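Local coordinates for protein serine-tRNA ligase (Naegleria fowleri, PDB 6BLJ) that probably charges tRNA(Ser) with serine in the cytosol, activating the amino acid with ATP to seryl-adenylate on a class II catalytic core, at residues 297-302 with 343-348; 347-352 with 412-417; 421-426 with 436-441. All coordinates share one frame; numbering follows the deposited sequence.

Interaction 1 of 3, residues 297-302 with 343-348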
loop_
_atom_site.group_PDB
_atom_site.type_symbol
_atom_site.label_atom_id
_atom_site.label_comp_id
_atom_site.label_asym_id
_atom_site.label_seq_id
_atom_site.Cartn_x
_atom_site.Cartn_y
_atom_site.Cartn_z
ATOM N N PHE A 297 24.559 0.739 -27.585
ATOM C CA PHE A 297 24.577 1.772 -28.616
ATOM C C PHE A 297 25.982 2.324 -28.839
ATOM O O PHE A 297 26.719 2.591 -27.882
ATOM C CB PHE A 297 23.621 2.917 -28.266
ATOM C CG PHE A 297 22.181 2.491 -28.144
ATOM C CD1 PHE A 297 21.435 2.179 -29.275
ATOM C CD2 PHE A 297 21.565 2.426 -26.903
ATOM C CE1 PHE A 297 20.104 1.800 -29.169
ATOM C CE2 PHE A 297 20.223 2.045 -26.791
ATOM C CZ PHE A 297 19.496 1.733 -27.921
ATOM N N ASP A 298 26.338 2.498 -30.111
ATOM C CA ASP A 298 27.585 3.121 -30.532
ATOM C C ASP A 298 27.462 4.636 -30.532
ATOM O O ASP A 298 26.364 5.199 -30.569
ATOM C CB ASP A 298 27.964 2.682 -31.946
ATOM C CG ASP A 298 28.605 1.334 -31.977
ATOM O OD1 ASP A 298 29.300 0.991 -30.998
ATOM O OD2 ASP A 298 28.407 0.614 -32.981
ATOM N N GLU A 299 28.621 5.294 -30.546
ATOM C CA GLU A 299 28.656 6.748 -30.673
ATOM C C GLU A 299 27.876 7.199 -31.899
ATOM O O GLU A 299 27.188 8.227 -31.869
ATOM C CB GLU A 299 30.107 7.233 -30.759
ATOM C CG GLU A 299 30.248 8.737 -30.748
ATOM C CD GLU A 299 29.907 9.323 -29.393
ATOM O OE1 GLU A 299 30.078 8.608 -28.385
ATOM O OE2 GLU A 299 29.460 10.485 -29.324
ATOM N N SER A 300 27.980 6.441 -32.996
ATOM C CA SER A 300 27.288 6.789 -34.229
ATOM C C SER A 300 25.772 6.691 -34.099
ATOM O O SER A 300 25.058 7.285 -34.913
ATOM C CB SER A 300 27.766 5.884 -35.364
ATOM O OG SER A 300 27.303 4.553 -35.188
ATOM N N GLU A 301 25.271 5.956 -33.105
ATOM C CA GLU A 301 23.843 5.761 -32.881
ATOM C C GLU A 301 23.281 6.682 -31.808
ATOM O O GLU A 301 22.132 6.506 -31.403
ATOM C CB GLU A 301 23.561 4.309 -32.489
ATOM C CG GLU A 301 24.023 3.299 -33.518
ATOM C CD GLU A 301 24.002 1.877 -32.988
ATOM O OE1 GLU A 301 24.632 1.620 -31.938
ATOM O OE2 GLU A 301 23.361 1.016 -33.630
ATOM N N LEU A 302 24.066 7.636 -31.323
ATOM C CA LEU A 302 23.645 8.512 -30.246
ATOM C C LEU A 302 23.802 9.958 -30.686
ATOM O O LEU A 302 24.672 10.268 -31.502
ATOM C CB LEU A 302 24.468 8.240 -28.976
ATOM C CG LEU A 302 24.299 6.844 -28.367
ATOM C CD1 LEU A 302 25.468 6.486 -27.460
ATOM C CD2 LEU A 302 22.974 6.750 -27.575
ATOM N N SER A 343 25.633 9.741 -25.412
ATOM C CA SER A 343 26.962 9.248 -25.125
ATOM C C SER A 343 27.386 9.687 -23.725
ATOM O O SER A 343 26.956 10.731 -23.236
ATOM C CB SER A 343 27.953 9.783 -26.163
ATOM O OG SER A 343 29.288 9.685 -25.704
ATOM N N PRO A 344 28.218 8.895 -23.047
ATOM C CA PRO A 344 28.781 9.333 -21.770
ATOM C C PRO A 344 30.024 10.200 -21.909
ATOM O O PRO A 344 30.595 10.584 -20.890
ATOM C CB PRO A 344 29.117 8.000 -21.084
ATOM C CG PRO A 344 29.533 7.129 -22.226
ATOM C CD PRO A 344 28.625 7.517 -23.384
ATOM N N LYS A 345 30.445 10.526 -23.126
ATOM C CA LYS A 345 31.690 11.238 -23.379
ATOM C C LYS A 345 31.473 12.748 -23.471
ATOM O O LYS A 345 30.375 13.232 -23.761
ATOM C CB LYS A 345 32.321 10.746 -24.682
ATOM C CG LYS A 345 32.578 9.263 -24.705
ATOM C CD LYS A 345 33.475 8.842 -23.565
ATOM C CE LYS A 345 33.828 7.370 -23.676
ATOM N NZ LYS A 345 34.033 6.754 -22.338
ATOM N N ASP A 346 32.551 13.492 -23.199
ATOM C CA ASP A 346 32.703 14.899 -23.603
ATOM C C ASP A 346 31.545 15.794 -23.157
ATOM O O ASP A 346 31.107 16.678 -23.898
ATOM C CB ASP A 346 32.875 15.001 -25.119
ATOM C CG ASP A 346 34.090 14.260 -25.615
ATOM O OD1 ASP A 346 35.083 14.176 -24.863
ATOM O OD2 ASP A 346 34.041 13.752 -26.754
ATOM N N ASN A 347 31.073 15.599 -21.926
ATOM C CA ASN A 347 30.008 16.427 -21.342
ATOM C C ASN A 347 28.763 16.518 -22.230
ATOM O O ASN A 347 27.966 17.451 -22.086
ATOM C CB ASN A 347 30.511 17.841 -21.016
ATOM C CG ASN A 347 31.323 17.891 -19.736
ATOM O OD1 ASN A 347 31.027 17.184 -18.771
ATOM N ND2 ASN A 347 32.358 18.728 -19.720
ATOM N N LYS A 348 28.551 15.539 -23.115
ATOM C CA LYS A 348 27.395 15.586 -24.004
ATOM C C LYS A 348 26.082 15.542 -23.238
ATOM O O LYS A 348 25.118 16.210 -23.626
ATOM C CB LYS A 348 27.441 14.443 -25.015
ATOM C CG LYS A 348 28.045 14.860 -26.347
ATOM C CD LYS A 348 28.743 13.736 -27.026
ATOM C CE LYS A 348 29.518 14.279 -28.227
ATOM N NZ LYS A 348 30.158 13.177 -28.962
#

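Interaction 2 of 3, residues 347-352 with 412-417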
loop_
_atom_site.group_PDB
_atom_site.type_symbol
_atom_site.label_atom_id
_atom_site.label_comp_id
_atom_site.label_asym_id
_atom_site.label_seq_id
_atom_site.Cartn_x
_atom_site.Cartn_y
_atom_site.Cartn_z
ATOM N N ASN A 347 31.073 15.599 -21.926
ATOM C CA ASN A 347 30.008 16.427 -21.342
ATOM C C ASN A 347 28.763 16.518 -22.230
ATOM O O ASN A 347 27.966 17.451 -22.086
ATOM C CB ASN A 347 30.511 17.841 -21.016
ATOM C CG ASN A 347 31.323 17.891 -19.736
ATOM O OD1 ASN A 347 31.027 17.184 -18.771
ATOM N ND2 ASN A 347 32.358 18.728 -19.720
ATOM N N LYS A 348 28.551 15.539 -23.115
ATOM C CA LYS A 348 27.395 15.586 -24.004
ATOM C C LYS A 348 26.082 15.542 -23.238
ATOM O O LYS A 348 25.118 16.210 -23.626
ATOM C CB LYS A 348 27.441 14.443 -25.015
ATOM C CG LYS A 348 28.045 14.860 -26.347
ATOM C CD LYS A 348 28.743 13.736 -27.026
ATOM C CE LYS A 348 29.518 14.279 -28.227
ATOM N NZ LYS A 348 30.158 13.177 -28.962
ATOM N N SER A 349 26.011 14.761 -22.161
ATOM C CA SER A 349 24.740 14.710 -21.441
ATOM C C SER A 349 24.432 16.055 -20.786
ATOM O O SER A 349 23.263 16.458 -20.732
ATOM C CB SER A 349 24.741 13.572 -20.415
ATOM O OG SER A 349 25.649 13.796 -19.355
ATOM N N TRP A 350 25.470 16.780 -20.333
ATOM C CA TRP A 350 25.280 18.118 -19.772
ATOM C C TRP A 350 24.889 19.124 -20.846
ATOM O O TRP A 350 24.083 20.029 -20.593
ATOM C CB TRP A 350 26.547 18.561 -19.017
ATOM C CG TRP A 350 26.738 17.676 -17.829
ATOM C CD1 TRP A 350 27.724 16.752 -17.631
ATOM C CD2 TRP A 350 25.833 17.544 -16.725
ATOM N NE1 TRP A 350 27.509 16.081 -16.451
ATOM C CE2 TRP A 350 26.351 16.547 -15.879
ATOM C CE3 TRP A 350 24.640 18.186 -16.365
ATOM C CZ2 TRP A 350 25.721 16.177 -14.693
ATOM C CZ3 TRP A 350 24.016 17.821 -15.185
ATOM C CH2 TRP A 350 24.553 16.823 -14.366
ATOM N N GLU A 351 25.448 18.993 -22.050
ATOM C CA GLU A 351 24.977 19.818 -23.159
ATOM C C GLU A 351 23.527 19.492 -23.509
ATOM O O GLU A 351 22.728 20.391 -23.808
ATOM C CB GLU A 351 25.897 19.637 -24.369
ATOM C CG GLU A 351 27.305 20.168 -24.125
ATOM C CD GLU A 351 28.294 19.751 -25.200
ATOM O OE1 GLU A 351 27.875 19.130 -26.199
ATOM O OE2 GLU A 351 29.497 20.036 -25.040
ATOM N N MET A 352 23.155 18.214 -23.454
ATOM C CA MET A 352 21.775 17.843 -23.758
ATOM C C MET A 352 20.808 18.365 -22.694
ATOM O O MET A 352 19.661 18.718 -23.009
ATOM C CB MET A 352 21.672 16.321 -23.904
ATOM C CG MET A 352 20.333 15.816 -24.429
ATOM S SD MET A 352 19.945 16.491 -26.060
ATOM C CE MET A 352 21.342 15.915 -27.037
ATOM N N ASN A 412 19.218 15.492 -15.386
ATOM C CA ASN A 412 20.275 14.634 -15.920
ATOM C C ASN A 412 20.547 13.538 -14.896
ATOM O O ASN A 412 20.923 13.834 -13.757
ATOM C CB ASN A 412 21.554 15.422 -16.202
ATOM C CG ASN A 412 22.606 14.591 -16.941
ATOM O OD1 ASN A 412 22.408 13.397 -17.189
ATOM N ND2 ASN A 412 23.737 15.221 -17.288
ATOM N N CYS A 413 20.316 12.283 -15.285
ATOM C CA CYS A 413 20.552 11.141 -14.405
ATOM C C CYS A 413 21.854 10.415 -14.709
ATOM O O CYS A 413 22.101 9.352 -14.129
ATOM C CB CYS A 413 19.384 10.166 -14.486
ATOM S SG CYS A 413 17.808 10.892 -13.896
ATOM N N THR A 414 22.703 10.990 -15.568
ATOM C CA THR A 414 23.905 10.358 -16.120
ATOM C C THR A 414 23.688 8.858 -16.282
ATOM O O THR A 414 22.740 8.463 -16.973
ATOM C CB THR A 414 25.163 10.710 -15.298
ATOM O OG1 THR A 414 25.109 10.183 -13.969
ATOM C CG2 THR A 414 25.330 12.229 -15.235
ATOM N N ASP A 415 24.512 8.001 -15.661
ATOM C CA ASP A 415 24.377 6.563 -15.901
ATOM C C ASP A 415 23.757 5.813 -14.723
ATOM O O ASP A 415 23.883 4.587 -14.641
ATOM C CB ASP A 415 25.717 5.940 -16.318
ATOM C CG ASP A 415 26.780 5.964 -15.230
ATOM O OD1 ASP A 415 26.483 6.266 -14.050
ATOM O OD2 ASP A 415 27.949 5.684 -15.587
ATOM N N TYR A 416 23.066 6.520 -13.822
ATOM C CA TYR A 416 22.469 5.851 -12.670
ATOM C C TYR A 416 21.459 4.793 -13.102
ATOM O O TYR A 416 21.492 3.656 -12.613
ATOM C CB TYR A 416 21.811 6.883 -11.750
ATOM C CG TYR A 416 21.190 6.313 -10.492
ATOM C CD1 TYR A 416 19.903 5.801 -10.521
ATOM C CD2 TYR A 416 21.869 6.322 -9.270
ATOM C CE1 TYR A 416 19.309 5.291 -9.393
ATOM C CE2 TYR A 416 21.266 5.815 -8.119
ATOM C CZ TYR A 416 19.979 5.299 -8.204
ATOM O OH TYR A 416 19.331 4.772 -7.116
ATOM N N GLN A 417 20.542 5.147 -14.012
ATOM C CA GLN A 417 19.520 4.196 -14.452
ATOM C C GLN A 417 20.013 3.287 -15.566
ATOM O O GLN A 417 19.573 2.133 -15.651
ATOM C CB GLN A 417 18.251 4.926 -14.917
ATOM C CG GLN A 417 16.940 4.219 -14.492
ATOM C CD GLN A 417 16.744 4.217 -12.970
ATOM O OE1 GLN A 417 16.827 5.263 -12.327
ATOM N NE2 GLN A 417 16.483 3.038 -12.394
#

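Interaction 3 of 3, residues 421-426 with 436-441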
loop_
_atom_site.group_PDB
_atom_site.type_symbol
_atom_site.label_atom_id
_atom_site.label_comp_id
_atom_site.label_asym_id
_atom_site.label_seq_id
_atom_site.Cartn_x
_atom_site.Cartn_y
_atom_site.Cartn_z
ATOM N N LEU A 421 19.546 -0.747 -15.941
ATOM C CA LEU A 421 18.885 -1.263 -17.131
ATOM C C LEU A 421 19.859 -1.888 -18.124
ATOM O O LEU A 421 19.424 -2.411 -19.155
ATOM C CB LEU A 421 18.096 -0.138 -17.814
ATOM C CG LEU A 421 16.831 0.377 -17.112
ATOM C CD1 LEU A 421 16.434 1.739 -17.654
ATOM C CD2 LEU A 421 15.711 -0.620 -17.330
ATOM N N GLU A 422 21.156 -1.828 -17.839
ATOM C CA GLU A 422 22.218 -2.345 -18.712
ATOM C C GLU A 422 22.135 -1.740 -20.117
ATOM O O GLU A 422 22.211 -2.441 -21.132
ATOM C CB GLU A 422 22.184 -3.872 -18.764
ATOM C CG GLU A 422 22.464 -4.523 -17.417
ATOM C CD GLU A 422 22.623 -6.027 -17.517
ATOM O OE1 GLU A 422 23.496 -6.476 -18.289
ATOM O OE2 GLU A 422 21.868 -6.761 -16.845
ATOM N N VAL A 423 22.000 -0.417 -20.179
ATOM C CA VAL A 423 22.025 0.297 -21.458
ATOM C C VAL A 423 23.486 0.669 -21.692
ATOM O O VAL A 423 23.978 1.700 -21.215
ATOM C CB VAL A 423 21.102 1.511 -21.464
ATOM C CG1 VAL A 423 21.017 2.093 -22.869
ATOM C CG2 VAL A 423 19.716 1.128 -20.942
ATOM N N LYS A 424 24.186 -0.179 -22.434
ATOM C CA LYS A 424 25.638 -0.115 -22.553
ATOM C C LYS A 424 26.084 0.793 -23.694
ATOM O O LYS A 424 25.376 0.982 -24.688
ATOM C CB LYS A 424 26.210 -1.524 -22.746
ATOM C CG LYS A 424 26.014 -2.415 -21.520
ATOM C CD LYS A 424 26.416 -3.865 -21.781
ATOM C CE LYS A 424 25.895 -4.780 -20.675
ATOM N NZ LYS A 424 26.562 -6.110 -20.660
ATOM N N TYR A 425 27.279 1.356 -23.532
ATOM C CA TYR A 425 27.887 2.246 -24.512
ATOM C C TYR A 425 28.981 1.514 -25.286
ATOM O O TYR A 425 29.849 0.878 -24.684
ATOM C CB TYR A 425 28.465 3.487 -23.832
ATOM C CG TYR A 425 29.258 4.376 -24.771
ATOM C CD1 TYR A 425 28.629 5.059 -25.808
ATOM C CD2 TYR A 425 30.635 4.519 -24.629
ATOM C CE1 TYR A 425 29.344 5.873 -26.664
ATOM C CE2 TYR A 425 31.362 5.331 -25.484
ATOM C CZ TYR A 425 30.707 6.003 -26.503
ATOM O OH TYR A 425 31.409 6.815 -27.360
ATOM N N GLY A 426 28.909 1.575 -26.614
ATOM C CA GLY A 426 29.866 0.899 -27.474
ATOM C C GLY A 426 29.453 -0.508 -27.854
ATOM O O GLY A 426 29.382 -1.389 -26.997
ATOM N N GLU A 436 31.075 0.290 -20.503
ATOM C CA GLU A 436 30.705 1.670 -20.257
ATOM C C GLU A 436 29.194 1.786 -20.438
ATOM O O GLU A 436 28.584 1.002 -21.166
ATOM C CB GLU A 436 31.419 2.576 -21.258
ATOM C CG GLU A 436 32.909 2.312 -21.389
ATOM C CD GLU A 436 33.549 3.175 -22.463
ATOM O OE1 GLU A 436 33.738 2.698 -23.605
ATOM O OE2 GLU A 436 33.839 4.350 -22.164
ATOM N N PHE A 437 28.590 2.792 -19.813
ATOM C CA PHE A 437 27.145 2.962 -19.900
ATOM C C PHE A 437 26.773 4.296 -20.535
ATOM O O PHE A 437 27.514 5.279 -20.442
ATOM C CB PHE A 437 26.491 2.819 -18.515
ATOM C CG PHE A 437 26.738 1.479 -17.880
ATOM C CD1 PHE A 437 25.883 0.409 -18.146
ATOM C CD2 PHE A 437 27.825 1.271 -17.050
ATOM C CE1 PHE A 437 26.108 -0.836 -17.585
ATOM C CE2 PHE A 437 28.058 0.023 -16.486
ATOM C CZ PHE A 437 27.198 -1.027 -16.750
ATOM N N CYS A 438 25.617 4.315 -21.194
ATOM C CA CYS A 438 25.076 5.563 -21.714
ATOM C C CYS A 438 24.577 6.442 -20.569
ATOM O O CYS A 438 24.495 6.016 -19.414
ATOM C CB CYS A 438 23.936 5.296 -22.695
ATOM S SG CYS A 438 24.437 4.378 -24.181
ATOM N N HIS A 439 24.229 7.682 -20.907
ATOM C CA HIS A 439 23.529 8.576 -19.996
ATOM C C HIS A 439 22.084 8.729 -20.444
ATOM O O HIS A 439 21.786 8.652 -21.641
ATOM C CB HIS A 439 24.168 9.968 -19.937
ATOM C CG HIS A 439 25.527 9.987 -19.309
ATOM N ND1 HIS A 439 26.157 11.155 -18.939
ATOM C CD2 HIS A 439 26.375 8.982 -18.985
ATOM C CE1 HIS A 439 27.344 10.868 -18.427
ATOM N NE2 HIS A 439 27.498 9.556 -18.444
ATOM N N MET A 440 21.193 8.983 -19.474
ATOM C CA MET A 440 19.786 9.219 -19.746
ATOM C C MET A 440 19.319 10.493 -19.056
ATOM O O MET A 440 19.681 10.764 -17.903
ATOM C CB MET A 440 18.910 8.043 -19.274
ATOM C CG MET A 440 18.746 6.910 -20.268
ATOM S SD MET A 440 17.784 5.562 -19.523
ATOM C CE MET A 440 17.563 4.551 -20.982
ATOM N N LEU A 441 18.486 11.252 -19.766
ATOM C CA LEU A 441 17.877 12.482 -19.274
ATOM C C LEU A 441 16.384 12.473 -19.570
ATOM O O LEU A 441 15.927 11.832 -20.524
ATOM C CB LEU A 441 18.489 13.732 -19.935
ATOM C CG LEU A 441 20.012 13.892 -19.872
ATOM C CD1 LEU A 441 20.655 13.289 -21.110
ATOM C CD2 LEU A 441 20.362 15.373 -19.719
HETATM O O HOH W 1 30.692 -1.112 -22.938
#

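Interaction 1 of 3, residues 297-302 with 343-348
The carboxylate of Glu299 reaches across to the 343-348 loop and divides its two oxygens between Ser343 and Lys348. Ser343 OG donates to Glu299 OE1 over 3.0 Å, on the syn side of that oxygen. Lys348 arrives tip to tip with the glutamate, its chain extended beyond CG, and NZ forms a salt bridge with Glu299 OE2 at 2.8 Å; the ammonium stands above the carboxylate plane, 36° out of it. Glu299 OE1 has a further hydrogen-bond partner in Tyr425 OH, which helps fix the rotation of the group. Beside this polar contact, Leu302 adds a van der Waals contact, with CD1 lying 3.8 Å from Ser343 N.

In the second shell, the serine hydroxyl is itself oriented by its own loop. OG is anti to the backbone N (chi1 162°) and accepts from Lys345 N at 2.9 Å, which makes an ST turn, so one hydroxyl both donates to the carboxylate and accepts from the backbone. A type I' turn from Lys345 to Lys348 follows and leads into helix 348-366. On the other side, Glu299 opens a short 3-10 turn.

The contact lies at the surface of the class II core domain, tying the link between strands 296-297 and 304-313 to the link between strand 332-342 and helix 348-366, with Tyr425 of strand 424-425 packed against both.

Interaction 2 of 3, residues 347-352 with 412-417
One face of the Trp350 indole carries the amide nitrogen of Asn412: ND2 sits 3.0 Å above the ring plane, over the centre of its six-membered ring, and lies 3.2 Å from CD2. The amide is not stacked flat on the ring; the two planes are 62° apart and the side chains cross at about a right angle. Asn412 CB lies above the CZ3/CH2 rim, 3.6 Å from CZ3, while the methyl CG2 of Thr414 approaches CZ2 obliquely at 4.0 Å. Ser349 OG occupies the same face as the amide, offset toward the rim. His155, and edge-to-face His7 of the expression tag, also meet the indole.

Asn412 CG is anti to the backbone N (chi1 -172°), which carries the amide out toward the helix. There ND2 donates to Ser349 OG over 3.2 Å, with the hydroxyl close to the amide plane and the N-H...O angle 162°. Ser349 OG is also bonded to His439 ND1, so this buried hydroxyl is held between two side chains. At the other end of the amide, OD1 accepts from Thr414 N at 2.9 Å, the donor lying above the carbonyl plane. Both ends of the amide are therefore engaged, and its flip is fixed.

The bond from OD1 closes an Asx turn at the end of strand 404-412, overlapping a type II' turn from Cys413 to Tyr416. The turns lead the chain from the central antiparallel sheet characteristic of class II synthetases into helix 416-421, against the first turn of helix 348-366.

Interaction 3 of 3, residues 421-426 with 436-441
Tyr425 and Glu436 run side by side and point the same way, the carboxylate turned 79° from the phenol ring. Glu436 meets the ring at its edge: OE1 lies 3.7 Å from CD2, near the ring plane, and CB also comes up at the rim. Beyond this, the polar tips find different partners, Tyr425 OH bonding to Glu299 and Glu436 OE2 to Lys345.

Phe437 leaves on a diverging course from Lys424, its partner in an antiparallel non-hydrogen-bonded pair. Its CG is anti to the carbonyl carbon (chi1 -60°), and the edge of the ring faces Val423 O and Glu422 CA, while Lys424 CG approaches CE1 obliquely. Cys438 points its sulfur at the backbone of the facing strand, where SG lies 3.6 Å from Lys424 O and also touches the CB of Tyr425. Farther along, Val423 and Met440 cross at about a right angle, the methyl CE of Met440 being 4.0 Å from Val423 CG2, and Leu421 CD1 extends this apolar patch to Met440 SD.

Two backbone bonds set these positions: Cys438 N donates to Val423 O over 3.1 Å and Tyr425 N to Glu436 O over 2.7 Å. A water links Tyr425 O, to which it donates, with Glu436 N, from which it accepts.

The segments form a beta hairpin that starts just after helix 416-421, whose end is marked by a Schellman motif at Glu422. Strand 424-425 also pairs in parallel with strand 296-297, Val423 and Phe437 pack on Thr418 of helix 416-421, and strand 436-447 lies between strands 332-342 and 404-412 in the central sheet.

Interaction 2 is buried, interaction 3 partly buried and interaction 1 at the surface, and their chemistry follows: an amide on an indole face, then strand pairing with mixed side chains, then a charged carboxylate bridging a serine and a lysine. Interactions 1 and 2 share Asn347 and Lys348, at the start of helix 348-366, whose first turn is met by Glu299 through Lys348 and by Asn412 through Ser349 and Trp350. The hairpin of interaction 3 adjoins both: its Tyr425 and Glu436 bond to Glu299 and Lys345 of interaction 1, while His439 and the backbone of Met440 bond to Ser349 and Thr414 of interaction 2.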